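Local coordinates for iron transport multicopper oxidase FET3 (Saccharomyces cerevisiae, PDB 1ZPU), which oxidises ferrous iron to the ferric form at the yeast cell surface, using four copper ions and dioxygen, so that the FTR1 permease can import it, at residues W7-D12 with D114-L119; V44-T49 with M59-L64; L353-Q358 with S362-S367; V346-T351 with G474-E479; M210-V213 with T219-K222. All blocks are in the same frame, centred on the assembly; numbering follows the deposited sequence.

Contact 1 (W7-D12 with D114-L119); sequences WTTGWD and DGMKGL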
# COMPACT_ATOMS: atom_id res chain seq x y z
N TRP A 7 -2.88 19.70 -9.92
CA TRP A 7 -1.55 19.41 -9.39
C TRP A 7 -0.53 19.06 -10.44
O TRP A 7 -0.78 18.23 -11.32
CB TRP A 7 -1.60 18.24 -8.43
CG TRP A 7 -2.43 18.44 -7.24
CD1 TRP A 7 -2.83 19.61 -6.70
CD2 TRP A 7 -2.93 17.41 -6.39
NE1 TRP A 7 -3.57 19.38 -5.58
CE2 TRP A 7 -3.65 18.03 -5.37
CE3 TRP A 7 -2.84 16.01 -6.40
CZ2 TRP A 7 -4.29 17.31 -4.36
CZ3 TRP A 7 -3.48 15.29 -5.40
CH2 TRP A 7 -4.19 15.94 -4.39
N THR A 8 0.64 19.68 -10.32
CA THR A 8 1.76 19.46 -11.23
C THR A 8 2.99 18.97 -10.46
O THR A 8 3.44 19.62 -9.51
CB THR A 8 2.12 20.74 -12.00
OG1 THR A 8 0.97 21.18 -12.73
CG2 THR A 8 3.26 20.47 -12.95
N THR A 9 3.51 17.82 -10.90
CA THR A 9 4.72 17.25 -10.32
C THR A 9 5.93 18.08 -10.68
O THR A 9 5.98 18.72 -11.74
CB THR A 9 5.00 15.83 -10.83
OG1 THR A 9 5.07 15.84 -12.26
CG2 THR A 9 3.92 14.85 -10.39
N GLY A 10 6.91 18.08 -9.78
CA GLY A 10 8.16 18.78 -9.99
C GLY A 10 9.23 18.34 -9.03
O GLY A 10 8.97 17.54 -8.14
N TRP A 11 10.43 18.86 -9.20
CA TRP A 11 11.55 18.58 -8.31
C TRP A 11 12.04 19.85 -7.65
O TRP A 11 12.24 20.87 -8.31
CB TRP A 11 12.70 17.93 -9.07
CG TRP A 11 12.45 16.52 -9.50
CD1 TRP A 11 12.09 16.10 -10.74
CD2 TRP A 11 12.55 15.34 -8.69
NE1 TRP A 11 11.95 14.73 -10.76
CE2 TRP A 11 12.23 14.24 -9.51
CE3 TRP A 11 12.88 15.11 -7.34
CZ2 TRP A 11 12.22 12.91 -9.04
CZ3 TRP A 11 12.87 13.79 -6.87
CH2 TRP A 11 12.55 12.71 -7.72
N ASP A 12 12.25 19.80 -6.34
CA ASP A 12 12.85 20.89 -5.60
C ASP A 12 13.63 20.34 -4.42
O ASP A 12 13.32 19.25 -3.93
CB ASP A 12 11.79 21.86 -5.10
CG ASP A 12 11.46 22.92 -6.14
OD1 ASP A 12 12.18 23.96 -6.14
OD2 ASP A 12 10.51 22.72 -6.95
N ASP A 114 10.05 9.29 -2.93
CA ASP A 114 10.66 10.58 -3.16
C ASP A 114 9.69 11.74 -2.93
O ASP A 114 9.95 12.87 -3.38
CB ASP A 114 11.31 10.62 -4.55
CG ASP A 114 12.59 9.75 -4.64
OD1 ASP A 114 13.17 9.40 -3.58
OD2 ASP A 114 13.02 9.43 -5.77
N GLY A 115 8.58 11.47 -2.25
CA GLY A 115 7.73 12.53 -1.71
C GLY A 115 6.30 12.63 -2.21
O GLY A 115 5.48 13.34 -1.61
N MET A 116 5.99 11.93 -3.31
CA MET A 116 4.67 12.05 -3.96
C MET A 116 3.62 11.18 -3.27
O MET A 116 3.29 10.07 -3.74
CB MET A 116 4.77 11.73 -5.45
CG MET A 116 3.54 11.98 -6.24
SD MET A 116 3.91 11.83 -8.03
CE MET A 116 2.26 11.69 -8.68
N LYS A 117 3.09 11.69 -2.17
CA LYS A 117 2.17 10.94 -1.32
C LYS A 117 1.51 11.90 -0.32
O LYS A 117 2.09 12.92 0.05
CB LYS A 117 2.92 9.83 -0.58
CG LYS A 117 4.05 10.34 0.32
CD LYS A 117 5.11 9.28 0.60
CE LYS A 117 5.83 9.51 1.94
NZ LYS A 117 7.11 8.73 1.99
N GLY A 118 0.30 11.55 0.10
CA GLY A 118 -0.54 12.42 0.90
C GLY A 118 -1.73 11.65 1.43
O GLY A 118 -2.04 10.57 0.94
N LEU A 119 -2.40 12.21 2.43
CA LEU A 119 -3.55 11.57 3.05
C LEU A 119 -4.87 11.86 2.34
O LEU A 119 -5.07 12.93 1.77
CB LEU A 119 -3.64 11.96 4.52
CG LEU A 119 -2.47 11.60 5.44
CD1 LEU A 119 -2.86 11.86 6.86
CD2 LEU A 119 -2.05 10.17 5.30

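Contact 2 (V44-T49 with M59-L64); sequences VQIYLT and MHFHGL. With CU1 (copper (I) ion), chain B; CU1 (copper (I) ion), chain C; NAG (2-acetamido-2-deoxy-beta-D-glucopyranose), chain K.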
# COMPACT_ATOMS: atom_id res chain seq x y z
N VAL A 44 -14.39 13.50 -6.57
CA VAL A 44 -13.03 14.04 -6.57
C VAL A 44 -12.50 14.06 -8.00
O VAL A 44 -12.48 13.02 -8.67
CB VAL A 44 -12.05 13.24 -5.65
CG1 VAL A 44 -10.66 13.86 -5.66
CG2 VAL A 44 -12.56 13.16 -4.22
N GLN A 45 -12.10 15.24 -8.45
CA GLN A 45 -11.53 15.42 -9.78
C GLN A 45 -10.12 16.01 -9.73
O GLN A 45 -9.96 17.22 -9.53
CB GLN A 45 -12.44 16.30 -10.63
CG GLN A 45 -13.86 15.77 -10.75
CD GLN A 45 -14.76 16.70 -11.57
OE1 GLN A 45 -14.54 17.90 -11.61
NE2 GLN A 45 -15.77 16.13 -12.21
N ILE A 46 -9.10 15.17 -9.90
CA ILE A 46 -7.72 15.62 -9.88
C ILE A 46 -7.12 15.65 -11.28
O ILE A 46 -7.06 14.63 -11.96
CB ILE A 46 -6.84 14.76 -8.93
CG1 ILE A 46 -7.51 14.65 -7.56
CG2 ILE A 46 -5.46 15.37 -8.77
CD1 ILE A 46 -6.96 13.61 -6.71
N TYR A 47 -6.69 16.84 -11.70
CA TYR A 47 -5.91 17.00 -12.91
C TYR A 47 -4.45 16.86 -12.54
O TYR A 47 -3.86 17.80 -12.00
CB TYR A 47 -6.13 18.38 -13.52
CG TYR A 47 -7.48 18.55 -14.15
CD1 TYR A 47 -8.53 19.15 -13.45
CD2 TYR A 47 -7.72 18.11 -15.46
CE1 TYR A 47 -9.78 19.31 -14.04
CE2 TYR A 47 -8.97 18.27 -16.04
CZ TYR A 47 -9.99 18.87 -15.33
OH TYR A 47 -11.24 19.02 -15.90
N LEU A 48 -3.87 15.70 -12.80
CA LEU A 48 -2.44 15.51 -12.53
C LEU A 48 -1.66 15.80 -13.80
O LEU A 48 -1.94 15.25 -14.87
CB LEU A 48 -2.14 14.10 -12.04
CG LEU A 48 -1.04 13.86 -11.01
CD1 LEU A 48 -0.65 12.40 -11.01
CD2 LEU A 48 0.19 14.71 -11.20
N THR A 49 -0.68 16.68 -13.69
CA THR A 49 0.19 17.00 -14.80
C THR A 49 1.61 16.58 -14.49
O THR A 49 2.19 16.98 -13.49
CB THR A 49 0.18 18.49 -15.14
OG1 THR A 49 -1.17 18.91 -15.35
CG2 THR A 49 1.00 18.77 -16.40
N MET A 59 -0.99 8.16 -10.25
CA MET A 59 -1.45 8.37 -8.88
C MET A 59 -2.49 7.35 -8.56
O MET A 59 -3.45 7.18 -9.31
CB MET A 59 -2.04 9.77 -8.71
CG MET A 59 -2.37 10.14 -7.27
SD MET A 59 -2.24 11.93 -6.98
CE MET A 59 -3.49 12.50 -8.11
N HIS A 60 -2.29 6.67 -7.43
CA HIS A 60 -3.20 5.64 -6.96
C HIS A 60 -3.79 6.09 -5.64
O HIS A 60 -3.08 6.62 -4.80
CB HIS A 60 -2.45 4.34 -6.78
CG HIS A 60 -3.19 3.32 -5.97
ND1 HIS A 60 -4.48 2.93 -6.26
CD2 HIS A 60 -2.81 2.58 -4.91
CE1 HIS A 60 -4.87 2.02 -5.40
NE2 HIS A 60 -3.88 1.78 -4.57
N PHE A 61 -5.09 5.87 -5.46
CA PHE A 61 -5.77 6.23 -4.22
C PHE A 61 -6.03 4.98 -3.39
O PHE A 61 -6.98 4.24 -3.63
CB PHE A 61 -7.01 7.04 -4.53
CG PHE A 61 -6.73 8.18 -5.46
CD1 PHE A 61 -6.75 7.98 -6.85
CD2 PHE A 61 -6.36 9.42 -4.95
CE1 PHE A 61 -6.44 9.01 -7.72
CE2 PHE A 61 -6.05 10.46 -5.82
CZ PHE A 61 -6.09 10.26 -7.20
N HIS A 62 -5.15 4.77 -2.41
CA HIS A 62 -5.03 3.51 -1.70
C HIS A 62 -6.24 3.21 -0.86
O HIS A 62 -6.54 3.94 0.09
CB HIS A 62 -3.80 3.55 -0.80
CG HIS A 62 -3.50 2.24 -0.15
ND1 HIS A 62 -2.35 1.53 -0.41
CD2 HIS A 62 -4.21 1.50 0.74
CE1 HIS A 62 -2.36 0.41 0.29
NE2 HIS A 62 -3.48 0.37 0.99
N GLY A 63 -6.92 2.12 -1.19
CA GLY A 63 -8.00 1.62 -0.35
C GLY A 63 -9.36 1.87 -0.95
O GLY A 63 -10.32 1.18 -0.63
N LEU A 64 -9.44 2.86 -1.83
CA LEU A 64 -10.67 3.20 -2.50
C LEU A 64 -11.07 2.09 -3.47
O LEU A 64 -10.23 1.56 -4.19
CB LEU A 64 -10.49 4.54 -3.21
CG LEU A 64 -10.78 5.83 -2.42
CD1 LEU A 64 -10.23 5.88 -1.01
CD2 LEU A 64 -10.34 7.04 -3.21
CU CU1 B . -4.26 0.26 -3.20
CU CU1 C . -0.89 1.93 -1.64
C1 NAG K . -16.19 13.61 -14.34
C2 NAG K . -16.48 14.19 -15.73
C3 NAG K . -17.96 14.54 -15.81
C4 NAG K . -18.79 13.29 -15.52
C5 NAG K . -18.29 12.49 -14.32
C6 NAG K . -18.88 11.08 -14.35
C7 NAG K . -15.50 16.52 -15.79
C8 NAG K . -16.64 17.47 -16.03
N2 NAG K . -15.60 15.26 -16.21
O3 NAG K . -18.27 14.99 -17.12
O4 NAG K . -20.13 13.68 -15.33
O5 NAG K . -16.87 12.37 -14.29
O6 NAG K . -18.95 10.60 -15.68
O7 NAG K . -14.47 16.91 -15.25

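Contact 3 (L353-Q358 with S362-S367); sequences LSSGDQ and SEIYGS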
# COMPACT_ATOMS: atom_id res chain seq x y z
N LEU A 353 -11.38 -4.11 -22.42
CA LEU A 353 -12.33 -3.21 -23.06
C LEU A 353 -12.32 -3.27 -24.59
O LEU A 353 -13.10 -2.56 -25.23
CB LEU A 353 -12.11 -1.78 -22.58
CG LEU A 353 -12.52 -1.55 -21.13
CD1 LEU A 353 -12.17 -0.14 -20.68
CD2 LEU A 353 -14.00 -1.84 -20.90
N SER A 354 -11.48 -4.11 -25.17
CA SER A 354 -11.45 -4.24 -26.63
C SER A 354 -11.27 -5.67 -27.14
O SER A 354 -10.99 -5.88 -28.32
CB SER A 354 -10.39 -3.32 -27.24
OG SER A 354 -9.12 -3.58 -26.69
N SER A 355 -11.46 -6.64 -26.25
CA SER A 355 -11.37 -8.06 -26.59
C SER A 355 -12.75 -8.67 -26.85
O SER A 355 -12.86 -9.81 -27.30
CB SER A 355 -10.69 -8.84 -25.47
OG SER A 355 -11.38 -8.67 -24.23
N GLY A 356 -13.80 -7.90 -26.55
CA GLY A 356 -15.17 -8.35 -26.72
C GLY A 356 -15.50 -9.59 -25.90
O GLY A 356 -15.44 -9.57 -24.67
N ASP A 357 -15.85 -10.66 -26.58
CA ASP A 357 -16.30 -11.88 -25.92
C ASP A 357 -15.16 -12.82 -25.53
O ASP A 357 -15.40 -13.88 -24.94
CB ASP A 357 -17.37 -12.58 -26.76
CG ASP A 357 -18.67 -11.79 -26.82
OD1 ASP A 357 -19.46 -11.98 -27.78
OD2 ASP A 357 -18.90 -10.96 -25.89
N GLN A 358 -13.93 -12.42 -25.82
CA GLN A 358 -12.75 -13.23 -25.52
C GLN A 358 -12.10 -12.83 -24.19
O GLN A 358 -11.03 -13.32 -23.82
CB GLN A 358 -11.73 -13.10 -26.65
CG GLN A 358 -12.13 -13.76 -27.94
CD GLN A 358 -10.93 -14.32 -28.68
OE1 GLN A 358 -10.58 -13.86 -29.77
NE2 GLN A 358 -10.29 -15.33 -28.08
N SER A 362 -8.16 -16.46 -20.22
CA SER A 362 -7.01 -15.95 -19.47
C SER A 362 -5.76 -15.76 -20.32
O SER A 362 -4.91 -14.91 -20.01
CB SER A 362 -6.71 -16.87 -18.28
OG SER A 362 -6.21 -18.14 -18.71
N GLU A 363 -5.67 -16.55 -21.39
CA GLU A 363 -4.51 -16.58 -22.27
C GLU A 363 -4.15 -15.21 -22.86
O GLU A 363 -2.97 -14.89 -23.01
CB GLU A 363 -4.75 -17.58 -23.40
CG GLU A 363 -3.50 -17.95 -24.17
CD GLU A 363 -3.78 -18.87 -25.33
OE1 GLU A 363 -4.53 -18.47 -26.26
OE2 GLU A 363 -3.23 -19.99 -25.33
N ILE A 364 -5.18 -14.41 -23.16
CA ILE A 364 -4.99 -13.15 -23.88
C ILE A 364 -4.35 -12.05 -23.04
O ILE A 364 -3.90 -11.04 -23.59
CB ILE A 364 -6.31 -12.59 -24.47
CG1 ILE A 364 -7.28 -12.19 -23.37
CG2 ILE A 364 -6.93 -13.58 -25.44
CD1 ILE A 364 -8.09 -10.95 -23.68
N TYR A 365 -4.32 -12.24 -21.73
CA TYR A 365 -3.75 -11.24 -20.85
C TYR A 365 -2.26 -11.44 -20.62
O TYR A 365 -1.61 -10.62 -19.96
CB TYR A 365 -4.50 -11.19 -19.52
CG TYR A 365 -5.96 -10.85 -19.65
CD1 TYR A 365 -6.92 -11.86 -19.70
CD2 TYR A 365 -6.39 -9.53 -19.73
CE1 TYR A 365 -8.26 -11.56 -19.82
CE2 TYR A 365 -7.73 -9.22 -19.84
CZ TYR A 365 -8.66 -10.24 -19.88
OH TYR A 365 -10.00 -9.97 -19.99
N GLY A 366 -1.72 -12.54 -21.15
CA GLY A 366 -0.29 -12.81 -21.08
C GLY A 366 0.09 -13.91 -20.11
O GLY A 366 -0.67 -14.23 -19.19
N SER A 367 1.28 -14.47 -20.32
CA SER A 367 1.80 -15.56 -19.49
C SER A 367 2.71 -15.05 -18.37
O SER A 367 2.86 -15.71 -17.34
CB SER A 367 2.58 -16.53 -20.37
OG SER A 367 3.54 -15.82 -21.14

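Contact 4 (V346-T351 with G474-E479); sequences VPTLMT and GLVLVE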
# COMPACT_ATOMS: atom_id res chain seq x y z
N VAL A 346 0.23 -3.69 -23.55
CA VAL A 346 -1.05 -3.00 -23.50
C VAL A 346 -1.65 -3.21 -22.11
O VAL A 346 -1.73 -4.36 -21.65
CB VAL A 346 -2.04 -3.50 -24.60
CG1 VAL A 346 -3.32 -2.67 -24.61
CG2 VAL A 346 -1.39 -3.48 -25.98
N PRO A 347 -2.10 -2.12 -21.45
CA PRO A 347 -2.66 -2.17 -20.10
C PRO A 347 -3.77 -3.20 -20.01
O PRO A 347 -4.57 -3.31 -20.94
CB PRO A 347 -3.27 -0.77 -19.93
CG PRO A 347 -2.54 0.10 -20.87
CD PRO A 347 -2.08 -0.75 -22.00
N THR A 348 -3.82 -3.94 -18.90
CA THR A 348 -4.81 -5.00 -18.72
C THR A 348 -6.22 -4.54 -19.08
O THR A 348 -6.87 -5.15 -19.94
CB THR A 348 -4.82 -5.53 -17.27
OG1 THR A 348 -3.48 -5.74 -16.81
CG2 THR A 348 -5.59 -6.85 -17.18
N LEU A 349 -6.67 -3.46 -18.44
CA LEU A 349 -8.02 -2.92 -18.67
C LEU A 349 -8.29 -2.60 -20.14
O LEU A 349 -9.37 -2.89 -20.66
CB LEU A 349 -8.28 -1.71 -17.78
CG LEU A 349 -9.64 -1.00 -17.81
CD1 LEU A 349 -10.77 -1.92 -17.40
CD2 LEU A 349 -9.59 0.20 -16.91
N MET A 350 -7.30 -2.01 -20.81
CA MET A 350 -7.44 -1.66 -22.21
C MET A 350 -7.70 -2.87 -23.10
O MET A 350 -8.40 -2.76 -24.13
CB MET A 350 -6.21 -0.88 -22.67
CG MET A 350 -6.30 0.63 -22.45
SD MET A 350 -6.45 1.16 -20.72
CE MET A 350 -6.04 2.90 -20.88
N THR A 351 -7.17 -4.04 -22.72
CA THR A 351 -7.42 -5.24 -23.52
C THR A 351 -8.79 -5.83 -23.22
O THR A 351 -9.49 -6.25 -24.14
CB THR A 351 -6.28 -6.32 -23.51
OG1 THR A 351 -6.58 -7.36 -22.58
CG2 THR A 351 -4.92 -5.71 -23.20
N GLY A 474 4.14 -9.19 -7.68
CA GLY A 474 2.75 -8.81 -7.91
C GLY A 474 2.02 -9.69 -8.90
O GLY A 474 2.64 -10.34 -9.74
N LEU A 475 0.70 -9.72 -8.78
CA LEU A 475 -0.16 -10.46 -9.70
C LEU A 475 -1.44 -9.69 -9.97
O LEU A 475 -1.81 -8.81 -9.20
CB LEU A 475 -0.47 -11.86 -9.17
CG LEU A 475 -1.14 -12.06 -7.82
CD1 LEU A 475 -2.61 -11.79 -7.93
CD2 LEU A 475 -0.93 -13.50 -7.44
N VAL A 476 -2.11 -10.02 -11.07
CA VAL A 476 -3.25 -9.24 -11.54
C VAL A 476 -4.56 -10.02 -11.48
O VAL A 476 -4.65 -11.14 -12.01
CB VAL A 476 -3.00 -8.70 -12.97
CG1 VAL A 476 -4.19 -7.89 -13.45
CG2 VAL A 476 -1.73 -7.89 -13.02
N LEU A 477 -5.56 -9.43 -10.84
CA LEU A 477 -6.89 -10.02 -10.76
C LEU A 477 -7.87 -9.30 -11.68
O LEU A 477 -8.07 -8.10 -11.56
CB LEU A 477 -7.40 -9.96 -9.32
CG LEU A 477 -6.62 -10.73 -8.27
CD1 LEU A 477 -7.31 -10.61 -6.94
CD2 LEU A 477 -6.46 -12.20 -8.62
N VAL A 478 -8.48 -10.04 -12.61
CA VAL A 478 -9.50 -9.47 -13.47
C VAL A 478 -10.85 -9.99 -13.00
O VAL A 478 -11.17 -11.17 -13.19
CB VAL A 478 -9.24 -9.82 -14.96
CG1 VAL A 478 -10.33 -9.25 -15.85
CG2 VAL A 478 -7.90 -9.29 -15.40
N GLU A 479 -11.63 -9.11 -12.38
CA GLU A 479 -12.94 -9.45 -11.84
C GLU A 479 -14.03 -9.31 -12.90
O GLU A 479 -14.15 -8.26 -13.52
CB GLU A 479 -13.22 -8.50 -10.69
CG GLU A 479 -14.00 -9.10 -9.55
CD GLU A 479 -13.62 -8.45 -8.24
OE1 GLU A 479 -12.41 -8.38 -7.93
OE2 GLU A 479 -14.54 -7.99 -7.51

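Contact 5 (M210-V213 with T219-K222); sequences MTVV and TTEK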
# COMPACT_ATOMS: atom_id res chain seq x y z
N MET A 210 -3.64 3.62 23.84
CA MET A 210 -4.28 3.90 22.55
C MET A 210 -5.44 2.96 22.32
O MET A 210 -5.31 1.74 22.46
CB MET A 210 -3.28 3.75 21.42
CG MET A 210 -2.16 4.74 21.50
SD MET A 210 -1.01 4.56 20.16
CE MET A 210 -0.39 2.90 20.39
N THR A 211 -6.59 3.54 21.96
CA THR A 211 -7.79 2.75 21.69
C THR A 211 -8.03 2.67 20.20
O THR A 211 -8.43 3.64 19.57
CB THR A 211 -9.02 3.34 22.36
OG1 THR A 211 -8.69 3.66 23.72
CG2 THR A 211 -10.16 2.33 22.33
N VAL A 212 -7.78 1.49 19.63
CA VAL A 212 -7.89 1.32 18.19
C VAL A 212 -9.36 1.30 17.82
O VAL A 212 -10.14 0.53 18.38
CB VAL A 212 -7.11 0.07 17.68
CG1 VAL A 212 -7.32 -0.15 16.22
CG2 VAL A 212 -5.64 0.25 17.94
N VAL A 213 -9.74 2.19 16.90
CA VAL A 213 -11.14 2.30 16.46
C VAL A 213 -11.35 2.12 14.96
O VAL A 213 -12.48 2.06 14.50
CB VAL A 213 -11.81 3.61 16.92
CG1 VAL A 213 -11.84 3.68 18.42
CG2 VAL A 213 -11.13 4.82 16.32
N THR A 219 -14.06 0.43 10.44
CA THR A 219 -14.30 0.74 11.87
C THR A 219 -14.29 -0.53 12.72
O THR A 219 -14.90 -1.55 12.37
CB THR A 219 -15.64 1.49 12.14
OG1 THR A 219 -15.73 2.66 11.32
CG2 THR A 219 -15.74 1.92 13.60
N THR A 220 -13.63 -0.44 13.86
CA THR A 220 -13.46 -1.59 14.72
C THR A 220 -14.10 -1.38 16.11
O THR A 220 -14.43 -0.25 16.47
CB THR A 220 -11.94 -2.00 14.79
OG1 THR A 220 -11.80 -3.28 15.41
CG2 THR A 220 -11.12 -1.00 15.55
N GLU A 221 -14.31 -2.46 16.85
CA GLU A 221 -14.64 -2.37 18.28
C GLU A 221 -13.39 -1.90 19.01
O GLU A 221 -12.27 -2.30 18.65
CB GLU A 221 -15.04 -3.73 18.86
CG GLU A 221 -16.20 -4.44 18.16
CD GLU A 221 -17.59 -3.96 18.59
OE1 GLU A 221 -17.70 -2.97 19.36
OE2 GLU A 221 -18.58 -4.57 18.13
N LYS A 222 -13.59 -1.07 20.02
CA LYS A 222 -12.48 -0.52 20.82
C LYS A 222 -11.51 -1.61 21.28
O LYS A 222 -11.92 -2.54 21.97
CB LYS A 222 -13.06 0.18 22.06
CG LYS A 222 -14.08 1.26 21.77
CD LYS A 222 -14.14 2.22 22.93
CE LYS A 222 -14.90 3.47 22.55
NZ LYS A 222 -14.49 4.64 23.37

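Contact 1 (W7-D12 with D114-L119)
M116 brings its thioether end obliquely across the methyl group of T9, with SD 3.8 Å from T9 CG2 and CE 4.0 Å from that same methyl carbon. The contact crosses the interior of a cupredoxin beta sandwich, the first of this multicopper oxidase: strand 2-14 belongs to one sheet, and M116 lies just before strand 117-123 of the other. T9 CA and M116 CA stand 8.2 Å apart, a gap suited to a long, unbranched methionine. Its CG is trans to the backbone N (chi1 -173°) and the chain continues extended, so sulfur and methyl are carried across to T9 and also to L48 on the neighbouring strand. Threonine serves on the other side because its two branches divide the work: CG2 faces the sulfur, while OG1 hydrogen-bonds to the backbone of G51. Farther along, D114 meets the edge of the W11 ring. Its OD1 forms a salt bridge with R22 and its OD2 takes a hydrogen bond from V147 N, and this held carboxylate, turned 62° from the indole of W11, places OD2 at the ring edge, in its plane, 3.8 Å from W11 CH2.

Contact 2 (V44-T49 with M59-L64)
I46 splits its two branches between the aromatic and the methionine facing it: CD1 comes obliquely to the ring of F61, 3.4 Å from CE2, and CG2 meets the methyl of M59, 3.5 Å from CE. L48 adds its CD1, lying 3.8 Å from M59 CB. Flexible methionine suits this place because a bend at its last torsion (chi3 62°) turns CE toward I46, with L48 also near it. Strand 43-49 and strand 60-62 lie in the two facing sheets of a cupredoxin sandwich, and Y104 backs both M59 and F61. On the outer face of strand 43-49, Q45 brings NE2 to 3.3 Å from C1 of an N-acetylglucosamine. With an alanine here, that sugar would probably lose its neighbour beside C1 and be freer to swing. Alternation along the extended chain gives M59 and F61 to the sandwich interior and turns H60 and H62 onto the copper cluster. H60 NE2 binds the type 2 copper at 2.1 Å with H395; H62 ND1 binds a type 3 copper with H105 and H464. The second imidazole nitrogens are also held, H60 ND1 by D73 O and H62 NE2 by D437 and T438, so flipping either ring would probably cost its copper bond and its hydrogen bonds.

Contact 3 (L353-Q358 with S362-S367)
I364 is the one large apolar side chain of the contact, and its CD1 does most of the touching, lying 3.8 Å from S355 CB and 3.8 Å from the carbonyl oxygen of Q358. Its CG1 sits in the slot between backbone N and carbonyl carbon (chi1 66°), and CD1 is thereby sent into the bend made by 353-358. That bend is closed by a backbone hydrogen bond from Q358 N to S355 O, 3.2 Å long. A serine suits this place because S355 is small enough for the methyl to lie against CB, while OG has the carbonyls of T351 and V352 as weak hydrogen-bonding partners. Beneath the isoleucine, CG1 rests on one face of the Y365 ring, 3.6 Å above its plane and displaced toward the rim. The other end of that tyrosine is fixed by a hydrogen bond from OH to the backbone O of A359, and its ring packs on T348, T351 and V352.

Away from this apolar side the contact thins out. The side chain of Q358 comes no nearer than 4.6 Å to 362-367, D357 is exposed, and S362 and E363 expose polar side chains from a 3-10 turn, as suits residues on an outer surface. Y365 N bonds to S362 O within that turn, and G366, with a positive phi, takes the chain out of it. Far from the coppers, this is a surface excursion of the third cupredoxin domain, a long connection from helix 348-352 to strand 371-374 folded over I364 and the ring of Y365.

Contact 4 (V346-T351 with G474-E479)
T348 OG1 donates a hydrogen bond to the carbonyl oxygen of F77 and has V476 CG1 at 4.1 Å, the two side chains reaching toward each other tip to tip, so the hydroxyl stands at the border between a polar partner and an apolar strand face. The CG2 of T348, trans to the backbone N (chi1 -45° for OG1), crosses obliquely to V478 CG2 at 3.8 Å and reaches V476 CG1 at 4.1 Å. Threonine suits the spot because one residue supplies both the donor and the methyl. The backbone of T348 bonds to F77 as well, and that of L349 to L78, which ties this helix start to a loop of the first cupredoxin domain. P347 occupies the N-cap; proline, which has no N-H to offer, suits the position right before the helix, and its carbonyl accepts T351 N at 3.2 Å. Helix 348-352 thus lies against one sheet of the third cupredoxin sandwich, over strand 474-479, where alternation turns V476 and V478 to the helix and L477 away to I318 on the opposing sheet. The short branched valines present methyls to T348, joined by V458 on the adjacent strand. The side chain of V476 lies about 9 Å from those of the copper ligands H397 and H462.

Contact 5 (M210-V213 with T219-K222)
V213 O takes the one conventional hydrogen bond between these segments, from T220 N at 2.8 Å. The N-H points almost straight at the oxygen (176°), although the nitrogen stands well above the carbonyl plane, 58° out of it. Weaker CA-H...O contacts support it: T219 CA approaches the same V213 O, and K222 CA lies 3.5 Å from V212 O. The pairing belongs to the beta hairpin of strands 210-215 and 218-225, at the margin of a sheet in the second cupredoxin domain, where 218-225 is the outermost strand. The short segments run at 139° rather than fully antiparallel, so they splay from the paired V213 and T220; the hairpin continues through backbone bonds of V212 with N223 and M210 with T225. Side-chain contacts follow. T211 lays CG2 across the start of the K222 side chain, 3.6 Å from CB, with CG and CD continuing past the methyl, a good use of lysine's aliphatic stem at an exposed strand edge. V212 CG1 crosses T220 CG2 at 4.0 Å. Two threonine methyls meet backbone: T219 CG2 lies 3.4 Å from V213 O, and T220 CG2, placed between its own backbone N and carbonyl carbon, is near V213 C and V212 O.

How the contacts relate
From the N terminus, contact 1 closes a loop of about a hundred residues, and contact 2 is nested within it, a short closure inside the same first cupredoxin domain. The two touch directly: W7 pairs through its backbone with Y47 and T49, since strands 2-14 and 43-49 are neighbours. Contact 5 follows in series as a local hairpin in the second domain, with centres 28 Å or more from all the others. The third domain repeats the nesting: contact 4 joins helix 348-352 to the distant strand 474-479, and contact 3 lies inside that loop, Y365 packing on T348 and T351. Contacts 3 and 5 lie on opposite sides of the chain's centre.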